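Local atomic coordinates of Alr3699 protein (Nostoc sp., PDB entry 4XSO), a protein that is of undefined specific function but has the two-domain architecture of a GT-B-fold glycosyltransferase family member. Residues F182-Y187 with E302-C306; V310-A315 with N327-P333; F60-P64 with A84-V90. All coordinates share one frame. Residue numbers count along the deposited sequence, not the author numbering.

Contact 1 (F182-Y187 with E302-C306)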
loop_
_atom_site.group_PDB
_atom_site.type_symbol
_atom_site.label_atom_id
_atom_site.label_comp_id
_atom_site.label_asym_id
_atom_site.label_seq_id
_atom_site.Cartn_x
_atom_site.Cartn_y
_atom_site.Cartn_z
ATOM N N PHE A 182 -26.194 5.834 22.150
ATOM C CA PHE A 182 -27.581 5.955 21.715
ATOM C C PHE A 182 -28.227 7.232 22.269
ATOM O O PHE A 182 -27.996 7.586 23.407
ATOM C CB PHE A 182 -28.372 4.740 22.239
ATOM C CG PHE A 182 -27.823 3.442 21.749
ATOM C CD1 PHE A 182 -26.745 2.854 22.393
ATOM C CD2 PHE A 182 -28.382 2.811 20.617
ATOM C CE1 PHE A 182 -26.163 1.681 21.890
ATOM C CE2 PHE A 182 -27.859 1.626 20.183
ATOM C CZ PHE A 182 -26.743 1.055 20.834
ATOM N N ASP A 183 -29.100 7.864 21.492
ATOM C CA ASP A 183 -29.889 8.976 22.007
ATOM C C ASP A 183 -30.976 8.400 22.862
ATOM O O ASP A 183 -31.899 7.812 22.321
ATOM C CB ASP A 183 -30.506 9.734 20.889
ATOM C CG ASP A 183 -31.287 10.960 21.387
ATOM O OD1 ASP A 183 -31.654 11.114 22.565
ATOM O OD2 ASP A 183 -31.449 11.820 20.556
ATOM N N ILE A 184 -30.893 8.570 24.161
ATOM C CA ILE A 184 -31.713 7.711 25.055
ATOM C C ILE A 184 -33.201 8.026 25.003
ATOM O O ILE A 184 -34.013 7.140 25.145
ATOM C CB ILE A 184 -31.205 7.610 26.489
ATOM C CG1 ILE A 184 -31.464 8.904 27.283
ATOM C CG2 ILE A 184 -29.731 7.217 26.510
ATOM C CD1 ILE A 184 -30.853 8.926 28.669
ATOM N N ASN A 185 -33.515 9.275 24.704
ATOM C CA ASN A 185 -34.897 9.763 24.595
ATOM C C ASN A 185 -35.626 9.282 23.363
ATOM O O ASN A 185 -36.850 9.121 23.398
ATOM C CB ASN A 185 -34.889 11.315 24.720
ATOM C CG ASN A 185 -34.454 11.767 26.081
ATOM O OD1 ASN A 185 -34.582 11.062 27.087
ATOM N ND2 ASN A 185 -33.898 12.929 26.133
ATOM N N LEU A 186 -34.887 8.848 22.337
ATOM C CA LEU A 186 -35.523 8.148 21.250
ATOM C C LEU A 186 -36.156 6.829 21.654
ATOM O O LEU A 186 -36.887 6.252 20.878
ATOM C CB LEU A 186 -34.593 7.894 20.085
ATOM C CG LEU A 186 -33.871 9.095 19.479
ATOM C CD1 LEU A 186 -33.102 8.576 18.256
ATOM C CD2 LEU A 186 -34.784 10.279 19.170
ATOM N N TYR A 187 -35.946 6.356 22.859
ATOM C CA TYR A 187 -36.374 5.017 23.189
ATOM C C TYR A 187 -37.551 5.063 24.172
ATOM O O TYR A 187 -37.953 4.054 24.735
ATOM C CB TYR A 187 -35.178 4.179 23.670
ATOM C CG TYR A 187 -34.208 3.976 22.544
ATOM C CD1 TYR A 187 -34.357 2.931 21.638
ATOM C CD2 TYR A 187 -33.126 4.879 22.338
ATOM C CE1 TYR A 187 -33.478 2.773 20.561
ATOM C CE2 TYR A 187 -32.240 4.706 21.281
ATOM C CZ TYR A 187 -32.409 3.645 20.392
ATOM O OH TYR A 187 -31.548 3.515 19.311
ATOM N N GLU A 302 -30.877 -1.390 22.954
ATOM C CA GLU A 302 -32.083 -0.661 22.574
ATOM C C GLU A 302 -33.271 -1.095 23.390
ATOM O O GLU A 302 -34.017 -0.276 23.876
ATOM C CB GLU A 302 -32.350 -0.778 21.077
ATOM C CG GLU A 302 -31.313 0.064 20.363
ATOM C CD GLU A 302 -31.416 0.023 18.865
ATOM O OE1 GLU A 302 -31.470 -1.099 18.317
ATOM O OE2 GLU A 302 -31.371 1.123 18.264
ATOM N N ALA A 303 -33.357 -2.394 23.615
ATOM C CA ALA A 303 -34.446 -2.964 24.393
ATOM C C ALA A 303 -34.417 -2.456 25.838
ATOM O O ALA A 303 -35.449 -2.114 26.419
ATOM C CB ALA A 303 -34.331 -4.477 24.325
ATOM N N MET A 304 -33.204 -2.370 26.375
ATOM C CA MET A 304 -32.966 -1.920 27.744
ATOM C C MET A 304 -33.383 -0.436 27.850
ATOM O O MET A 304 -34.086 -0.031 28.766
ATOM C CB MET A 304 -31.489 -2.122 28.105
ATOM C CG MET A 304 -31.048 -3.589 28.217
ATOM S SD MET A 304 -29.262 -3.827 28.567
ATOM C CE MET A 304 -29.534 -4.036 30.243
ATOM N N LEU A 305 -32.967 0.369 26.901
ATOM C CA LEU A 305 -33.318 1.797 26.909
ATOM C C LEU A 305 -34.787 1.960 26.743
ATOM O O LEU A 305 -35.342 3.005 27.153
ATOM C CB LEU A 305 -32.581 2.509 25.770
ATOM C CG LEU A 305 -31.101 2.717 25.981
ATOM C CD1 LEU A 305 -30.451 3.128 24.674
ATOM C CD2 LEU A 305 -30.869 3.749 27.034
ATOM N N CYS A 306 -35.466 0.972 26.121
ATOM C CA CYS A 306 -36.917 1.081 26.004
ATOM C C CYS A 306 -37.546 0.651 27.308
ATOM O O CYS A 306 -38.758 0.576 27.431
ATOM C CB CYS A 306 -37.516 0.241 24.882
ATOM S SG CYS A 306 -37.087 0.687 23.222
HETATM O O HOH W 1 -34.549 5.574 27.388
#
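In this GT-B fold, the loop that leaves strand 175-177 of one Rossmann-like domain and runs to helix 191-201 packs on the C-terminal end of helix 298-305 of the other domain. L305 is the main knob, pointing into a hollow formed by F182, I184 and Y187: its CD1 lies 3.6 Å from F182 CB and over one face of the Y187 ring, while its CD2 is 3.7 Å from I184 CG2. A short 3-10 segment, 184-186, lies between F182 and Y187, whose CA-to-CB bonds both point toward the helix. The F182 ring also meets the aliphatic part of E302 (CE2 to CG, 3.8 Å), and A364 and S365 of helix 350-368 touch L305. Past the end of the helix, the backbones close up, with C306 CA 3.4 Å from Y187 O and C306 SG beside the edge of the Y187 ring, 5.2 Å from its centroid. A water bridges I184 O and L305 O. At the ring's tip, Y187 OH donates to E302 OE2 at 2.6 Å.

Contact 2 (V310-A315 with N327-P333); sequences VVAAKA and NGFLTTP
Build two parallel strands, 310-313 and 329-331, with phi/psi mostly near -130/140, axes 4.6 Å apart at closest and inclined by 28°. They belong to a beta-alpha-beta unit through helix 318-321. V311 pairs with F329, A312 with L330 and A313 with T331. The ladder alternates: F329 N donates to V310 O (2.8 Å), A312 N to F329 O (2.9 Å), T331 N to A312 O (2.9 Å) and K314 N to T331 O (2.7 Å). T331, with chi1 p, adds a weak OG1 bond to A312 O at 3.5 Å. K314 centres an inverse gamma turn. Before the ladder, a water takes a weak bond from V310 N and donates to N327 O; N327 OD1 accepts from E323 N. L330 N is hydrogen-bonded to H324 ND1, A313 N weakly to H288 ND1, and the V311 backbone to V286 and H288. The V311, F329 and T331 side chains lie against helix 336-348, A312 on the other face touches I300 of helix 298-305, and strand 285-287 flanks 310-313.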
loop_
_atom_site.group_PDB
_atom_site.type_symbol
_atom_site.label_atom_id
_atom_site.label_comp_id
_atom_site.label_asym_id
_atom_site.label_seq_id
_atom_site.Cartn_x
_atom_site.Cartn_y
_atom_site.Cartn_z
ATOM N N VAL A 310 -35.270 -8.006 28.653
ATOM C CA VAL A 310 -34.539 -8.501 27.540
ATOM C C VAL A 310 -33.865 -9.824 27.899
ATOM O O VAL A 310 -33.283 -9.975 28.994
ATOM C CB VAL A 310 -33.533 -7.478 27.017
ATOM C CG1 VAL A 310 -32.402 -7.235 28.024
ATOM C CG2 VAL A 310 -32.942 -7.942 25.703
ATOM N N VAL A 311 -33.905 -10.769 26.967
ATOM C CA VAL A 311 -33.237 -12.036 27.118
ATOM C C VAL A 311 -32.278 -12.094 25.978
ATOM O O VAL A 311 -32.642 -11.765 24.885
ATOM C CB VAL A 311 -34.230 -13.276 27.098
ATOM C CG1 VAL A 311 -35.117 -13.320 25.915
ATOM C CG2 VAL A 311 -33.436 -14.594 27.183
ATOM N N ALA A 312 -31.036 -12.457 26.248
ATOM C CA ALA A 312 -30.003 -12.568 25.243
ATOM C C ALA A 312 -29.212 -13.843 25.310
ATOM O O ALA A 312 -29.160 -14.525 26.327
ATOM C CB ALA A 312 -29.022 -11.403 25.352
ATOM N N ALA A 313 -28.518 -14.113 24.222
ATOM C CA ALA A 313 -27.699 -15.320 24.154
ATOM C C ALA A 313 -26.388 -14.986 24.849
ATOM O O ALA A 313 -25.848 -13.901 24.641
ATOM C CB ALA A 313 -27.501 -15.745 22.690
ATOM N N LYS A 314 -25.943 -15.854 25.758
ATOM C CA LYS A 314 -24.750 -15.648 26.554
ATOM C C LYS A 314 -23.461 -15.948 25.776
ATOM O O LYS A 314 -22.861 -17.040 25.910
ATOM C CB LYS A 314 -24.821 -16.496 27.807
ATOM C CG LYS A 314 -23.807 -16.116 28.849
ATOM C CD LYS A 314 -23.842 -16.986 30.106
ATOM C CE LYS A 314 -22.550 -16.788 30.912
ATOM N NZ LYS A 314 -22.808 -16.551 32.360
ATOM N N ALA A 315 -23.067 -14.967 24.967
ATOM C CA ALA A 315 -21.857 -14.976 24.145
ATOM C C ALA A 315 -21.447 -13.539 23.717
ATOM O O ALA A 315 -22.296 -12.605 23.670
ATOM C CB ALA A 315 -22.068 -15.844 22.915
ATOM N N ASN A 327 -30.806 -6.826 35.189
ATOM C CA ASN A 327 -31.276 -5.853 34.149
ATOM C C ASN A 327 -31.544 -6.554 32.835
ATOM O O ASN A 327 -31.622 -5.956 31.785
ATOM C CB ASN A 327 -30.251 -4.750 34.011
ATOM C CG ASN A 327 -28.838 -5.309 33.904
ATOM O OD1 ASN A 327 -28.602 -6.345 33.247
ATOM N ND2 ASN A 327 -27.919 -4.713 34.671
ATOM N N GLY A 328 -31.685 -7.859 32.919
ATOM C CA GLY A 328 -32.008 -8.718 31.795
ATOM C C GLY A 328 -31.732 -10.201 32.141
ATOM O O GLY A 328 -31.429 -10.537 33.269
ATOM N N PHE A 329 -31.780 -11.048 31.138
ATOM C CA PHE A 329 -31.546 -12.487 31.275
ATOM C C PHE A 329 -30.601 -12.937 30.210
ATOM O O PHE A 329 -30.583 -12.400 29.081
ATOM C CB PHE A 329 -32.819 -13.277 31.142
ATOM C CG PHE A 329 -33.902 -12.838 32.089
ATOM C CD1 PHE A 329 -33.949 -13.298 33.365
ATOM C CD2 PHE A 329 -34.862 -11.930 31.663
ATOM C CE1 PHE A 329 -34.942 -12.917 34.236
ATOM C CE2 PHE A 329 -35.830 -11.503 32.527
ATOM C CZ PHE A 329 -35.883 -12.005 33.800
ATOM N N LEU A 330 -29.836 -13.962 30.555
ATOM C CA LEU A 330 -28.840 -14.498 29.648
ATOM C C LEU A 330 -29.081 -15.981 29.598
ATOM O O LEU A 330 -29.268 -16.572 30.616
ATOM C CB LEU A 330 -27.423 -14.260 30.112
ATOM C CG LEU A 330 -26.971 -12.809 30.149
ATOM C CD1 LEU A 330 -25.598 -12.731 30.822
ATOM C CD2 LEU A 330 -26.979 -12.252 28.744
ATOM N N THR A 331 -29.063 -16.560 28.413
ATOM C CA THR A 331 -29.213 -18.007 28.239
ATOM C C THR A 331 -28.186 -18.559 27.268
ATOM O O THR A 331 -27.696 -17.858 26.385
ATOM C CB THR A 331 -30.588 -18.318 27.636
ATOM O OG1 THR A 331 -30.697 -17.636 26.384
ATOM C CG2 THR A 331 -31.673 -17.842 28.544
ATOM N N THR A 332 -27.913 -19.855 27.394
ATOM C CA THR A 332 -26.923 -20.505 26.569
ATOM C C THR A 332 -27.271 -20.442 25.114
ATOM O O THR A 332 -28.321 -20.868 24.749
ATOM C CB THR A 332 -26.882 -21.985 26.931
ATOM O OG1 THR A 332 -26.658 -22.109 28.347
ATOM C CG2 THR A 332 -25.809 -22.691 26.130
ATOM N N PRO A 333 -26.374 -19.953 24.244
ATOM C CA PRO A 333 -26.838 -19.864 22.866
ATOM C C PRO A 333 -27.221 -21.215 22.261
ATOM O O PRO A 333 -26.593 -22.222 22.551
ATOM C CB PRO A 333 -25.663 -19.239 22.103
ATOM C CG PRO A 333 -24.765 -18.694 23.124
ATOM C CD PRO A 333 -25.021 -19.400 24.415
HETATM O O HOH W 2 -34.356 -6.238 30.826
#

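Contact 3 (F60-P64 with A84-V90)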
loop_
_atom_site.group_PDB
_atom_site.type_symbol
_atom_site.label_atom_id
_atom_site.label_comp_id
_atom_site.label_asym_id
_atom_site.label_seq_id
_atom_site.Cartn_x
_atom_site.Cartn_y
_atom_site.Cartn_z
ATOM N N PHE A 60 -14.024 6.068 -2.774
ATOM C CA PHE A 60 -12.703 5.902 -3.414
ATOM C C PHE A 60 -12.691 4.577 -4.164
ATOM O O PHE A 60 -13.076 3.534 -3.612
ATOM C CB PHE A 60 -11.622 5.908 -2.370
ATOM C CG PHE A 60 -11.440 7.238 -1.718
ATOM C CD1 PHE A 60 -10.697 8.226 -2.336
ATOM C CD2 PHE A 60 -12.039 7.517 -0.506
ATOM C CE1 PHE A 60 -10.517 9.457 -1.745
ATOM C CE2 PHE A 60 -11.872 8.741 0.082
ATOM C CZ PHE A 60 -11.131 9.725 -0.543
ATOM N N THR A 61 -12.298 4.606 -5.434
ATOM C CA THR A 61 -12.318 3.372 -6.224
ATOM C C THR A 61 -10.940 3.146 -6.720
ATOM O O THR A 61 -10.096 4.073 -6.722
ATOM C CB THR A 61 -13.160 3.486 -7.501
ATOM O OG1 THR A 61 -12.547 4.469 -8.342
ATOM C CG2 THR A 61 -14.579 3.878 -7.200
ATOM N N ASN A 62 -10.748 1.948 -7.258
ATOM C CA ASN A 62 -9.488 1.631 -7.875
ATOM C C ASN A 62 -9.323 2.064 -9.345
ATOM O O ASN A 62 -8.475 1.538 -10.032
ATOM C CB ASN A 62 -9.155 0.154 -7.682
ATOM C CG ASN A 62 -7.683 -0.051 -7.441
ATOM O OD1 ASN A 62 -7.048 0.693 -6.683
ATOM N ND2 ASN A 62 -7.115 -1.047 -8.107
ATOM N N GLN A 63 -10.072 3.069 -9.797
ATOM C CA GLN A 63 -9.892 3.649 -11.143
ATOM C C GLN A 63 -8.708 4.607 -11.285
ATOM O O GLN A 63 -8.376 5.333 -10.341
ATOM C CB GLN A 63 -11.145 4.410 -11.564
ATOM C CG GLN A 63 -12.334 3.510 -11.848
ATOM C CD GLN A 63 -13.662 4.228 -11.682
ATOM O OE1 GLN A 63 -13.815 5.390 -12.077
ATOM N NE2 GLN A 63 -14.630 3.536 -11.091
ATOM N N PRO A 64 -8.116 4.675 -12.498
ATOM C CA PRO A 64 -6.821 5.333 -12.684
ATOM C C PRO A 64 -6.801 6.826 -12.334
ATOM O O PRO A 64 -7.816 7.491 -12.509
ATOM C CB PRO A 64 -6.544 5.119 -14.187
ATOM C CG PRO A 64 -7.433 3.988 -14.608
ATOM C CD PRO A 64 -8.663 4.192 -13.784
ATOM N N ALA A 84 -1.227 2.146 -7.412
ATOM C CA ALA A 84 -2.309 1.659 -6.525
ATOM C C ALA A 84 -3.255 2.825 -6.328
ATOM O O ALA A 84 -3.115 3.561 -5.345
ATOM C CB ALA A 84 -1.742 1.199 -5.180
ATOM N N PRO A 85 -4.166 3.045 -7.304
ATOM C CA PRO A 85 -4.802 4.371 -7.372
ATOM C C PRO A 85 -5.787 4.623 -6.193
ATOM O O PRO A 85 -5.920 5.750 -5.736
ATOM C CB PRO A 85 -5.514 4.353 -8.763
ATOM C CG PRO A 85 -4.988 3.121 -9.472
ATOM C CD PRO A 85 -4.665 2.156 -8.373
ATOM N N LEU A 86 -6.447 3.580 -5.735
ATOM C CA LEU A 86 -7.215 3.631 -4.488
ATOM C C LEU A 86 -6.403 4.166 -3.340
ATOM O O LEU A 86 -6.755 5.220 -2.762
ATOM C CB LEU A 86 -7.828 2.282 -4.129
ATOM C CG LEU A 86 -9.103 2.338 -3.245
ATOM C CD1 LEU A 86 -9.972 1.101 -3.448
ATOM C CD2 LEU A 86 -8.759 2.506 -1.782
ATOM N N VAL A 87 -5.290 3.487 -3.025
ATOM C CA VAL A 87 -4.368 3.968 -1.986
ATOM C C VAL A 87 -3.892 5.408 -2.234
ATOM O O VAL A 87 -3.939 6.248 -1.371
ATOM C CB VAL A 87 -3.189 3.004 -1.868
ATOM C CG1 VAL A 87 -2.197 3.495 -0.846
ATOM C CG2 VAL A 87 -3.738 1.621 -1.525
ATOM N N ALA A 88 -3.525 5.707 -3.461
ATOM C CA ALA A 88 -3.020 7.008 -3.800
ATOM C C ALA A 88 -4.043 8.124 -3.622
ATOM O O ALA A 88 -3.702 9.231 -3.219
ATOM C CB ALA A 88 -2.545 6.994 -5.234
ATOM N N LYS A 89 -5.293 7.842 -3.971
ATOM C CA LYS A 89 -6.384 8.751 -3.653
ATOM C C LYS A 89 -6.583 9.006 -2.144
ATOM O O LYS A 89 -6.755 10.182 -1.694
ATOM C CB LYS A 89 -7.668 8.177 -4.252
ATOM C CG LYS A 89 -7.730 8.302 -5.756
ATOM C CD LYS A 89 -8.731 7.290 -6.308
ATOM C CE LYS A 89 -8.859 7.343 -7.829
ATOM N NZ LYS A 89 -9.751 6.251 -8.305
ATOM N N VAL A 90 -6.557 7.918 -1.373
ATOM C CA VAL A 90 -6.721 8.005 0.064
ATOM C C VAL A 90 -5.559 8.866 0.632
ATOM O O VAL A 90 -5.772 9.821 1.377
ATOM C CB VAL A 90 -6.820 6.607 0.725
ATOM C CG1 VAL A 90 -6.837 6.719 2.245
ATOM C CG2 VAL A 90 -8.082 5.875 0.311
HETATM O O HOH W 3 -12.361 7.122 -6.648
#
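F60 follows on strand 57-59, and its ring drops onto the helix: K89 CB comes within 3.6 Å of CD1, and V90 CG2 lies over one face, 4.2 Å from CG. The CA-to-CB bond of T61 points away from the helix, but its carbonyl is offered to K89, whose NZ donates to T61 O at 2.7 Å. T61 OG1 accepts from Q63 N at 3.2 Å, an ST turn that bends the chain around the lysine. A water accepts from T61 N and K89 NZ. Strand 57-59 is an edge strand, within this chain, of the first Rossmann-like sheet of this GT-B protein, and helix 85-95 leads on to strand 99-102, beyond strand 9-13. N62 reaches the start of that helix, where its OD1 accepts from L86 N at 3.1 Å; A84 holds the N-cap position with a methyl side chain. L83 of the second subunit packs on N62 and L86. Q63 O takes a second bond from K89 NZ, at 2.6 Å. Last comes P64, its CA 4.2 Å from P85 CB.

Contacts 1 and 2 are neighbours, their centres 18 Å apart, and they touch directly; they share the second Rossmann-like domain, which contact 1 joins to the loop leading out of the first. Helix 298-305, which takes that loop in contact 1, leads straight into strand 310-313 of contact 2, so different sides of the same helix serve the two: L305 faces the loop, while M304 CE lies 3.2 Å from N327 O. A303 CB is 4.0 Å from V310 CG2. Contact 3 belongs to the first domain, across the chain's centre, with nearest atoms about 26 Å from contact 1 and about 33 Å from contact 2. It lies beside the second subunit, which touches neither contact 1 nor contact 2.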